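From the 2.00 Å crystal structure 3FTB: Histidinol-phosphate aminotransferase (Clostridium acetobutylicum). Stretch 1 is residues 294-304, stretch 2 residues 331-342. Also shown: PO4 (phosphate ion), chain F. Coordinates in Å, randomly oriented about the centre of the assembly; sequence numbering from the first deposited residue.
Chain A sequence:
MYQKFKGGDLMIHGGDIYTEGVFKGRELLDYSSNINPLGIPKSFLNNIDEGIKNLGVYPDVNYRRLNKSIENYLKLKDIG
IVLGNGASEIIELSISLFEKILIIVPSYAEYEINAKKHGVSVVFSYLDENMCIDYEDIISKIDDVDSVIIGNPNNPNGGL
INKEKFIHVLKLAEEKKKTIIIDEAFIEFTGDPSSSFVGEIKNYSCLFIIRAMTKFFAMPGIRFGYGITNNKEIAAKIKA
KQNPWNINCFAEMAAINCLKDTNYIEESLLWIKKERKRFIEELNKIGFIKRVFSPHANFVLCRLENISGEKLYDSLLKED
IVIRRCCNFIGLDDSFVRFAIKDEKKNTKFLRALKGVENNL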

ATOM      1  N   SER A 294      18.841 -27.616 -11.057  1.00 44.08           N
ATOM      2  CA  SER A 294      19.624 -27.037  -9.963  1.00 53.23           C
ATOM      3  C   SER A 294      19.181 -25.619  -9.570  1.00 49.32           C
ATOM      4  O   SER A 294      19.203 -24.696 -10.397  1.00 49.84           O
ATOM      5  CB  SER A 294      21.117 -27.058 -10.298  1.00 60.62           C
ATOM      6  OG  SER A 294      21.881 -26.586  -9.200  1.00 68.77           O
ATOM      7  N   PRO A 295      18.784 -25.449  -8.294  1.00 41.24           N
ATOM      8  CA  PRO A 295      18.235 -24.209  -7.740  1.00 37.80           C
ATOM      9  C   PRO A 295      19.323 -23.323  -7.170  1.00 34.11           C
ATOM     10  O   PRO A 295      20.418 -23.798  -6.873  1.00 42.21           O
ATOM     11  CB  PRO A 295      17.366 -24.704  -6.574  1.00 40.46           C
ATOM     12  CG  PRO A 295      17.661 -26.185  -6.411  1.00 32.24           C
ATOM     13  CD  PRO A 295      18.823 -26.514  -7.279  1.00 35.39           C
ATOM     14  N   HIS A 296      19.019 -22.045  -6.996  1.00 26.75           N
ATOM     15  CA  HIS A 296      19.959 -21.148  -6.345  1.00 25.49           C
ATOM     16  C   HIS A 296      19.292 -20.314  -5.276  1.00 23.15           C
ATOM     17  O   HIS A 296      19.902 -19.412  -4.714  1.00 31.84           O
ATOM     18  CB  HIS A 296      20.711 -20.306  -7.375  1.00 33.16           C
ATOM     19  CG  HIS A 296      21.731 -21.096  -8.130  1.00 31.26           C
ATOM     20  ND1 HIS A 296      21.408 -21.874  -9.223  1.00 29.60           N
ATOM     21  CD2 HIS A 296      23.056 -21.270  -7.920  1.00 31.86           C
ATOM     22  CE1 HIS A 296      22.496 -22.480  -9.665  1.00 30.03           C
ATOM     23  NE2 HIS A 296      23.510 -22.128  -8.895  1.00 36.46           N
ATOM     24  N   ALA A 297      18.028 -20.636  -5.001  1.00 30.80           N
ATOM     25  CA  ALA A 297      17.274 -20.019  -3.916  1.00 30.66           C
ATOM     26  C   ALA A 297      16.634 -21.101  -3.052  1.00 29.93           C
ATOM     27  O   ALA A 297      17.203 -22.179  -2.877  1.00 38.41           O
ATOM     28  CB  ALA A 297      16.207 -19.064  -4.472  1.00 36.04           C
ATOM     29  N   ASN A 298      15.438 -20.834  -2.534  1.00 39.53           N
ATOM     30  CA  ASN A 298      14.760 -21.801  -1.661  1.00 35.43           C
ATOM     31  C   ASN A 298      13.608 -22.587  -2.319  1.00 28.05           C
ATOM     32  O   ASN A 298      12.561 -22.826  -1.699  1.00 29.35           O
ATOM     33  CB  ASN A 298      14.295 -21.123  -0.366  1.00 39.41           C
ATOM     34  CG  ASN A 298      13.253 -20.055  -0.620  1.00 35.77           C
ATOM     35  OD1 ASN A 298      13.295 -19.379  -1.644  1.00 27.64           O
ATOM     36  ND2 ASN A 298      12.295 -19.914   0.297  1.00 32.69           N
ATOM     37  N   PHE A 299      13.825 -23.018  -3.563  1.00 30.59           N
ATOM     38  CA  PHE A 299      12.880 -23.876  -4.266  1.00 26.15           C
ATOM     39  C   PHE A 299      13.579 -24.660  -5.378  1.00 27.65           C
ATOM     40  O   PHE A 299      14.665 -24.290  -5.822  1.00 29.29           O
ATOM     41  CB  PHE A 299      11.720 -23.058  -4.833  1.00 27.29           C
ATOM     42  CG  PHE A 299      12.164 -21.887  -5.657  1.00 31.34           C
ATOM     43  CD1 PHE A 299      12.494 -22.048  -6.993  1.00 40.51           C
ATOM     44  CD2 PHE A 299      12.260 -20.623  -5.093  1.00 24.92           C
ATOM     45  CE1 PHE A 299      12.914 -20.968  -7.756  1.00 32.86           C
ATOM     46  CE2 PHE A 299      12.679 -19.551  -5.844  1.00 29.90           C
ATOM     47  CZ  PHE A 299      13.002 -19.719  -7.180  1.00 35.59           C
ATOM     48  N   VAL A 300      12.936 -25.736  -5.824  1.00 33.97           N
ATOM     49  CA  VAL A 300      13.519 -26.660  -6.796  1.00 38.66           C
ATOM     50  C   VAL A 300      12.471 -27.117  -7.832  1.00 42.49           C
ATOM     51  O   VAL A 300      11.357 -27.497  -7.461  1.00 41.05           O
ATOM     52  CB  VAL A 300      14.107 -27.892  -6.061  1.00 32.52           C
ATOM     53  CG1 VAL A 300      13.009 -28.621  -5.277  1.00 26.82           C
ATOM     54  CG2 VAL A 300      14.809 -28.826  -7.031  1.00 29.75           C
ATOM     55  N   LEU A 301      12.820 -27.071  -9.122  1.00 38.85           N
ATOM     56  CA  LEU A 301      11.914 -27.530 -10.192  1.00 34.94           C
ATOM     57  C   LEU A 301      12.200 -28.971 -10.648  1.00 36.74           C
ATOM     58  O   LEU A 301      13.277 -29.273 -11.181  1.00 29.91           O
ATOM     59  CB  LEU A 301      11.978 -26.601 -11.416  1.00 35.31           C
ATOM     60  CG  LEU A 301      11.128 -26.997 -12.630  1.00 32.35           C
ATOM     61  CD1 LEU A 301       9.681 -26.584 -12.417  1.00 23.80           C
ATOM     62  CD2 LEU A 301      11.679 -26.397 -13.922  1.00 31.72           C
ATOM     63  N   CYS A 302      11.218 -29.845 -10.464  1.00 45.19           N
ATOM     64  CA  CYS A 302      11.369 -31.253 -10.808  1.00 44.56           C
ATOM     65  C   CYS A 302      10.549 -31.661 -12.044  1.00 34.39           C
ATOM     66  O   CYS A 302       9.392 -31.274 -12.201  1.00 37.18           O
ATOM     67  CB  CYS A 302      11.037 -32.132  -9.591  1.00 33.10           C
ATOM     68  SG  CYS A 302      12.056 -31.769  -8.123  1.00 32.19           S
ATOM     69  N   ARG A 303      11.186 -32.407 -12.935  1.00 24.15           N
ATOM     70  CA  ARG A 303      10.500 -33.073 -14.044  1.00 24.94           C
ATOM     71  C   ARG A 303      10.095 -34.467 -13.575  1.00 37.44           C
ATOM     72  O   ARG A 303      10.871 -35.146 -12.910  1.00 44.67           O
ATOM     73  CB  ARG A 303      11.440 -33.183 -15.237  1.00 25.77           C
ATOM     74  CG  ARG A 303      10.800 -33.701 -16.493  1.00 32.73           C
ATOM     75  CD  ARG A 303      10.086 -32.602 -17.238  1.00 33.84           C
ATOM     76  NE  ARG A 303       9.363 -33.124 -18.394  1.00 54.34           N
ATOM     77  CZ  ARG A 303       9.840 -33.143 -19.635  1.00 61.70           C
ATOM     78  NH1 ARG A 303       9.104 -33.638 -20.621  1.00 65.07           N
ATOM     79  NH2 ARG A 303      11.047 -32.659 -19.894  1.00 61.19           N
ATOM     80  N   LEU A 304       8.882 -34.893 -13.914  1.00 43.76           N
ATOM     81  CA  LEU A 304       8.332 -36.157 -13.410  1.00 38.68           C
ATOM     82  C   LEU A 304       8.171 -37.209 -14.506  1.00 47.69           C
ATOM     83  O   LEU A 304       8.438 -36.937 -15.681  1.00 47.12           O
ATOM     84  CB  LEU A 304       6.985 -35.924 -12.717  1.00 33.10           C
ATOM     85  CG  LEU A 304       6.939 -34.992 -11.507  1.00 29.33           C
ATOM     86  CD1 LEU A 304       5.583 -35.110 -10.816  1.00 35.57           C
ATOM     87  CD2 LEU A 304       8.067 -35.300 -10.539  1.00 17.91           C
ATOM     88  N   GLY A 331       5.571 -22.604 -21.097  1.00 38.80           N
ATOM     89  CA  GLY A 331       6.696 -23.451 -21.446  1.00 40.73           C
ATOM     90  C   GLY A 331       6.695 -24.755 -20.669  1.00 31.74           C
ATOM     91  O   GLY A 331       7.356 -25.724 -21.057  1.00 36.86           O
ATOM     92  N   LEU A 332       5.950 -24.783 -19.569  1.00 28.79           N
ATOM     93  CA  LEU A 332       5.912 -25.966 -18.721  1.00 37.29           C
ATOM     94  C   LEU A 332       4.558 -26.705 -18.774  1.00 49.10           C
ATOM     95  O   LEU A 332       3.492 -26.087 -18.882  1.00 53.69           O
ATOM     96  CB  LEU A 332       6.272 -25.580 -17.284  1.00 33.28           C
ATOM     97  CG  LEU A 332       7.627 -24.889 -17.103  1.00 38.55           C
ATOM     98  CD1 LEU A 332       7.864 -24.597 -15.646  1.00 39.04           C
ATOM     99  CD2 LEU A 332       8.765 -25.735 -17.658  1.00 43.21           C
ATOM    100  N   ASP A 333       4.610 -28.032 -18.697  1.00 54.83           N
ATOM    101  CA  ASP A 333       3.399 -28.853 -18.724  1.00 49.95           C
ATOM    102  C   ASP A 333       3.165 -29.525 -17.370  1.00 43.94           C
ATOM    103  O   ASP A 333       3.701 -29.072 -16.357  1.00 35.37           O
ATOM    104  CB  ASP A 333       3.446 -29.872 -19.877  1.00 39.07           C
ATOM    105  CG  ASP A 333       4.457 -30.988 -19.647  1.00 41.17           C
ATOM    106  OD1 ASP A 333       5.273 -30.877 -18.711  1.00 41.20           O
ATOM    107  OD2 ASP A 333       4.426 -31.984 -20.407  1.00 49.40           O
ATOM    108  N   ASP A 334       2.375 -30.597 -17.350  1.00 48.51           N
ATOM    109  CA  ASP A 334       1.976 -31.218 -16.082  1.00 46.24           C
ATOM    110  C   ASP A 334       3.020 -32.177 -15.504  1.00 43.10           C
ATOM    111  O   ASP A 334       2.843 -32.722 -14.410  1.00 47.10           O
ATOM    112  CB  ASP A 334       0.628 -31.925 -16.219  1.00 43.46           C
ATOM    113  CG  ASP A 334      -0.176 -31.906 -14.926  1.00 44.90           C
ATOM    114  OD1 ASP A 334       0.079 -31.032 -14.069  1.00 35.83           O
ATOM    115  OD2 ASP A 334      -1.071 -32.764 -14.770  1.00 50.89           O
ATOM    116  N   SER A 335       4.113 -32.368 -16.232  1.00 39.73           N
ATOM    117  CA  SER A 335       5.202 -33.191 -15.735  1.00 31.50           C
ATOM    118  C   SER A 335       6.124 -32.371 -14.844  1.00 37.86           C
ATOM    119  O   SER A 335       6.896 -32.936 -14.071  1.00 35.54           O
ATOM    120  CB  SER A 335       5.991 -33.797 -16.886  1.00 29.00           C
ATOM    121  OG  SER A 335       6.683 -32.789 -17.596  1.00 47.49           O
ATOM    122  N   PHE A 336       6.054 -31.041 -14.950  1.00 37.52           N
ATOM    123  CA  PHE A 336       6.843 -30.171 -14.069  1.00 32.77           C
ATOM    124  C   PHE A 336       6.039 -29.808 -12.827  1.00 32.88           C
ATOM    125  O   PHE A 336       4.828 -29.564 -12.901  1.00 34.35           O
ATOM    126  CB  PHE A 336       7.307 -28.902 -14.785  1.00 20.56           C
ATOM    127  CG  PHE A 336       8.113 -29.166 -16.025  1.00 34.76           C
ATOM    128  CD1 PHE A 336       9.495 -29.060 -16.003  1.00 32.95           C
ATOM    129  CD2 PHE A 336       7.489 -29.518 -17.214  1.00 30.69           C
ATOM    130  CE1 PHE A 336      10.240 -29.302 -17.142  1.00 41.34           C
ATOM    131  CE2 PHE A 336       8.229 -29.762 -18.356  1.00 38.09           C
ATOM    132  CZ  PHE A 336       9.605 -29.653 -18.323  1.00 42.05           C
ATOM    133  N   VAL A 337       6.720 -29.813 -11.686  1.00 25.74           N
ATOM    134  CA  VAL A 337       6.125 -29.422 -10.419  1.00 24.37           C
ATOM    135  C   VAL A 337       7.205 -28.657  -9.663  1.00 31.51           C
ATOM    136  O   VAL A 337       8.400 -28.878  -9.899  1.00 37.73           O
ATOM    137  CB  VAL A 337       5.738 -30.638  -9.583  1.00 19.10           C
ATOM    138  CG1 VAL A 337       4.527 -31.358 -10.170  1.00 15.58           C
ATOM    139  CG2 VAL A 337       6.924 -31.584  -9.471  1.00 33.65           C
ATOM    140  N   ARG A 338       6.800 -27.756  -8.768  1.00 33.67           N
ATOM    141  CA  ARG A 338       7.758 -26.948  -8.001  1.00 39.06           C
ATOM    142  C   ARG A 338       7.609 -27.229  -6.508  1.00 39.95           C
ATOM    143  O   ARG A 338       6.498 -27.257  -5.977  1.00 39.62           O
ATOM    144  CB  ARG A 338       7.575 -25.448  -8.277  1.00 32.49           C
ATOM    145  CG  ARG A 338       8.658 -24.549  -7.672  1.00 40.59           C
ATOM    146  CD  ARG A 338       8.244 -23.074  -7.715  1.00 28.84           C
ATOM    147  NE  ARG A 338       7.220 -22.774  -6.714  1.00 29.95           N
ATOM    148  CZ  ARG A 338       6.338 -21.780  -6.809  1.00 35.21           C
ATOM    149  NH1 ARG A 338       6.331 -20.989  -7.877  1.00 28.07           N
ATOM    150  NH2 ARG A 338       5.452 -21.580  -5.835  1.00 33.67           N
ATOM    151  N   PHE A 339       8.729 -27.459  -5.835  1.00 38.31           N
ATOM    152  CA  PHE A 339       8.708 -27.712  -4.399  1.00 38.28           C
ATOM    153  C   PHE A 339       9.479 -26.619  -3.667  1.00 34.44           C
ATOM    154  O   PHE A 339      10.537 -26.174  -4.122  1.00 35.82           O
ATOM    155  CB  PHE A 339       9.338 -29.073  -4.053  1.00 37.98           C
ATOM    156  CG  PHE A 339       8.721 -30.253  -4.774  1.00 39.86           C
ATOM    157  CD1 PHE A 339       7.425 -30.188  -5.298  1.00 39.48           C
ATOM    158  CD2 PHE A 339       9.431 -31.449  -4.896  1.00 39.79           C
ATOM    159  CE1 PHE A 339       6.857 -31.289  -5.953  1.00 27.03           C
ATOM    160  CE2 PHE A 339       8.869 -32.553  -5.546  1.00 26.27           C
ATOM    161  CZ  PHE A 339       7.574 -32.463  -6.068  1.00 23.26           C
ATOM    162  N   ALA A 340       8.969 -26.205  -2.518  1.00 34.35           N
ATOM    163  CA  ALA A 340       9.720 -25.285  -1.675  1.00 40.10           C
ATOM    164  C   ALA A 340      10.829 -26.051  -0.965  1.00 38.20           C
ATOM    165  O   ALA A 340      10.778 -27.269  -0.853  1.00 30.15           O
ATOM    166  CB  ALA A 340       8.807 -24.603  -0.668  1.00 45.66           C
ATOM    167  N   ILE A 341      11.843 -25.330  -0.511  1.00 44.53           N
ATOM    168  CA  ILE A 341      12.898 -25.919   0.298  1.00 48.84           C
ATOM    169  C   ILE A 341      12.839 -25.237   1.654  1.00 41.09           C
ATOM    170  O   ILE A 341      13.092 -24.038   1.756  1.00 37.10           O
ATOM    171  CB  ILE A 341      14.300 -25.752  -0.360  1.00 42.26           C
ATOM    172  CG1 ILE A 341      14.321 -26.441  -1.725  1.00 35.87           C
ATOM    173  CG2 ILE A 341      15.403 -26.320   0.538  1.00 44.20           C
ATOM    174  CD1 ILE A 341      15.666 -26.427  -2.398  1.00 41.59           C
ATOM    175  N   LYS A 342      12.459 -26.001   2.677  1.00 40.21           N
ATOM    176  CA  LYS A 342      12.311 -25.482   4.030  1.00 30.02           C
ATOM    177  C   LYS A 342      13.421 -26.024   4.904  1.00 34.56           C
ATOM    178  O   LYS A 342      14.506 -26.343   4.418  1.00 28.28           O
ATOM    179  CB  LYS A 342      10.958 -25.902   4.606  1.00 31.54           C
ATOM    180  CG  LYS A 342       9.805 -25.567   3.688  1.00 39.75           C
ATOM    181  CD  LYS A 342       8.491 -26.104   4.199  1.00 43.02           C
ATOM    182  CE  LYS A 342       7.341 -25.601   3.342  1.00 44.04           C
ATOM    183  NZ  LYS A 342       7.086 -24.156   3.567  1.00 49.60           N
TER
HETATM  184  P   PO4 F 363       4.300 -18.301  -7.286  1.00 90.39           P
HETATM  185  O1  PO4 F 363       3.768 -17.030  -6.659  1.00 92.90           O
HETATM  186  O2  PO4 F 363       4.021 -18.291  -8.771  1.00 85.54           O
HETATM  187  O3  PO4 F 363       5.789 -18.381  -7.051  1.00 88.77           O
HETATM  188  O4  PO4 F 363       3.626 -19.495  -6.645  1.00 93.71           O
HETATM  189  O   HOH W   1      11.732 -21.727   2.086  1.00 22.36           O

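The contact is an antiparallel pairing of two strands, and its strongest polar interactions are backbone hydrogen bonds. Val300 and Phe339 form one reciprocal pair, Val300 N to Phe339 O at 3.0 Å and Phe339 N to Val300 O at 3.1 Å, the latter nearly linear. Cys302 and Val337 form the next, with Cys302 N to Val337 O at 3.0 Å and Val337 N to Cys302 O at 3.1 Å. The ladder continues with Ile341 N to Asn298 O, 2.9 Å, and, toward the turn, with Leu304 N to Ser335 O, 2.8 Å, a weak bond with an angle of 129°. Phe299, Leu301 and Arg303 face Ala340, Arg338 and Phe336 in the alternating non-hydrogen-bonded pairs, where alpha carbons come closer; there Phe336 CA approaches Cys302 O at 3.3 Å, a CA-H...O contact.

Side chains add polar links at both ends. Arg303 NE donates to Ser335 OG at 2.8 Å, and that hydroxyl in turn donates to Asp333 OD1, 2.6 Å from Ser335 OG. Serine suits this place because its small hydroxyl can accept and donate at once. Asp333 OD1 also receives Ser335 N at 3.1 Å, bracing the type I turn from Asp333 to Phe336 that leads into the strand. At the far end, a water accepts from Asn298 ND2 (2.6 Å to the water O) and donates to Ile341 O (2.7 Å from the same atom), extending the pairing past the last direct bond.

Arginine serves Arg303's position twice: Arg303 CD lies over the face of the Phe336 ring, 3.4 Å from its centroid, a CH-pi contact, and the guanidinium, which meets Ser335 OG near its plane, has Phe336 CZ over one face. On the same face of the sheet, Leu301 packs against both Phe336 and Leu332, with Leu301 CD2 4.0 Å from Phe336 CD1 and Leu301 CD1 4.2 Å from Leu332 CD1. Arg338 shares this face, but its guanidinium reaches a phosphate ion, with Arg338 NH2 donating to PO4 O4 at 2.9 Å and NH1 more weakly to O3 at 2.8 Å.

The other face carries Val300, Cys302, Val337 and Phe339. Beta-branched valines favour extended backbones, and Val300 CG1 packs 3.9 Å from Phe339 CB. Cys302 SG sits obliquely to the Phe339 ring, 4.8 Å from its centroid, its polarisable sulfur well suited to an aromatic neighbour. Leu304 CD1 meets Val337 CG1 at 4.0 Å, while Ile341 CD1 reaches Val300 CB at 4.2 Å, carrying the apolar packing beyond the paired strands.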